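Local coordinates for protein Esterase/lipase (Uncultured bacterium, PDB 3K6K) that probably hydrolyses carboxylic ester bonds as a hormone-sensitive-lipase-like esterase of the alpha/beta hydrolase fold, at residues A[162-165]-A[166-170]. Residues are numbered along the deposited sequence; the frame is centred on the assembly and turned at random.
Sequences LTTA and SMLKA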
loop_
_atom_site.group_PDB
_atom_site.type_symbol
_atom_site.label_atom_id
_atom_site.label_comp_id
_atom_site.label_asym_id
_atom_site.label_seq_id
_atom_site.Cartn_x
_atom_site.Cartn_y
_atom_site.Cartn_z
ATOM N N LEU A 162 -2.462 16.259 -9.277
ATOM C CA LEU A 162 -2.133 16.569 -10.643
ATOM C C LEU A 162 -1.293 15.527 -11.332
ATOM O O LEU A 162 -1.416 15.374 -12.559
ATOM C CB LEU A 162 -1.455 17.944 -10.742
ATOM C CG LEU A 162 -2.243 19.157 -10.198
ATOM C CD1 LEU A 162 -1.283 20.281 -9.906
ATOM C CD2 LEU A 162 -3.396 19.619 -11.200
ATOM N N THR A 163 -0.404 14.835 -10.604
ATOM C CA THR A 163 0.295 13.741 -11.237
ATOM C C THR A 163 -0.631 12.626 -11.746
ATOM O O THR A 163 -0.366 12.061 -12.786
ATOM C CB THR A 163 1.521 13.198 -10.483
ATOM O OG1 THR A 163 1.465 11.743 -10.378
ATOM C CG2 THR A 163 1.745 13.854 -9.196
ATOM N N THR A 164 -1.736 12.352 -11.058
ATOM C CA THR A 164 -2.772 11.491 -11.623
ATOM C C THR A 164 -3.612 12.171 -12.706
ATOM O O THR A 164 -3.461 11.806 -13.898
ATOM C CB THR A 164 -3.580 10.834 -10.577
ATOM O OG1 THR A 164 -2.690 9.984 -9.881
ATOM C CG2 THR A 164 -4.700 9.966 -11.188
ATOM N N ALA A 165 -4.447 13.143 -12.317
ATOM C CA ALA A 165 -5.139 14.047 -13.281
ATOM C C ALA A 165 -4.419 14.392 -14.605
ATOM O O ALA A 165 -4.904 14.091 -15.666
ATOM C CB ALA A 165 -5.546 15.306 -12.569
ATOM N N SER A 166 -3.234 14.992 -14.563
ATOM C CA SER A 166 -2.470 15.257 -15.809
ATOM C C SER A 166 -2.300 14.049 -16.762
ATOM O O SER A 166 -2.206 14.228 -17.991
ATOM C CB SER A 166 -1.064 15.789 -15.490
ATOM O OG SER A 166 -0.211 14.771 -14.933
ATOM N N MET A 167 -2.238 12.833 -16.209
ATOM C CA MET A 167 -2.006 11.661 -17.047
ATOM C C MET A 167 -3.333 11.147 -17.606
ATOM O O MET A 167 -3.365 10.623 -18.741
ATOM C CB MET A 167 -1.211 10.555 -16.313
ATOM C CG MET A 167 0.176 10.997 -15.998
ATOM S SD MET A 167 1.102 11.371 -17.535
ATOM C CE MET A 167 1.157 13.206 -17.474
ATOM N N LEU A 168 -4.411 11.282 -16.812
ATOM C CA LEU A 168 -5.734 11.020 -17.318
ATOM C C LEU A 168 -6.002 11.855 -18.587
ATOM O O LEU A 168 -6.340 11.301 -19.621
ATOM C CB LEU A 168 -6.791 11.246 -16.224
ATOM C CG LEU A 168 -6.767 10.188 -15.113
ATOM C CD1 LEU A 168 -7.610 10.549 -13.907
ATOM C CD2 LEU A 168 -7.200 8.830 -15.655
ATOM N N LYS A 169 -5.739 13.165 -18.525
ATOM C CA LYS A 169 -5.858 14.092 -19.664
ATOM C C LYS A 169 -4.831 13.715 -20.752
ATOM O O LYS A 169 -5.134 13.699 -21.973
ATOM C CB LYS A 169 -5.601 15.530 -19.200
ATOM C CG LYS A 169 -6.520 16.624 -19.782
ATOM C CD LYS A 169 -6.281 16.965 -21.232
ATOM C CE LYS A 169 -7.343 17.961 -21.760
ATOM N NZ LYS A 169 -8.676 17.296 -21.563
ATOM N N ALA A 170 -3.603 13.445 -20.314
ATOM C CA ALA A 170 -2.587 13.045 -21.262
ATOM C C ALA A 170 -3.123 11.794 -22.000
ATOM O O ALA A 170 -2.972 11.688 -23.210
ATOM C CB ALA A 170 -1.286 12.767 -20.556
#
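Ser-166 OG turns back on its own helix and donates to Leu-162 O at 2.7 Å, one turn earlier in helix 158-172, the crossover helix of a beta-alpha-beta unit in the alpha/beta hydrolase fold. The same carbonyl oxygen also takes the backbone hydrogen bond from Ser-166 N, so two donors of one residue grip it. The hydroxyl is tilted 18° from the carbonyl plane. A chi1 of 71°, with OG between the backbone N and the carbonyl carbon, brings the hydroxyl back to this oxygen, and the bond in turn gives this buried polar group a partner within the helix.

Thr-164 O is shared as well: Leu-168 N donates to Thr-164 O in the carbonyl plane at 3.1 Å. Met-167 N reaches Thr-164 O from above that plane at 2.8 Å, adding an i-to-i+3 bond to the regular i-to-i+4 one. Thr-164 and Leu-168 point the same way and run side by side, with CG2 of Thr-164 4.0 Å from CD1 of Leu-168. Met-167 CG, set beside its backbone N, lies 3.4 Å from Thr-163 O.

Farther out, Thr-163 and Met-167 rest on Leu-181 of strand 180-184, and Ser-166 touches Phe-86 of strand 82-86 and Cys-134 of helix 129-145, so this part of the helix packs against both the central sheet and helix 129-145. The side chain of Thr-163 also touches the probable nucleophile elbow, the turn that leads from strand 151-156 into this helix. The regular i-to-i+4 pattern goes on with the hydrogen bond from Lys-169 N to Ala-165 O, 3.1 Å long, with an N-H...O angle of 172°.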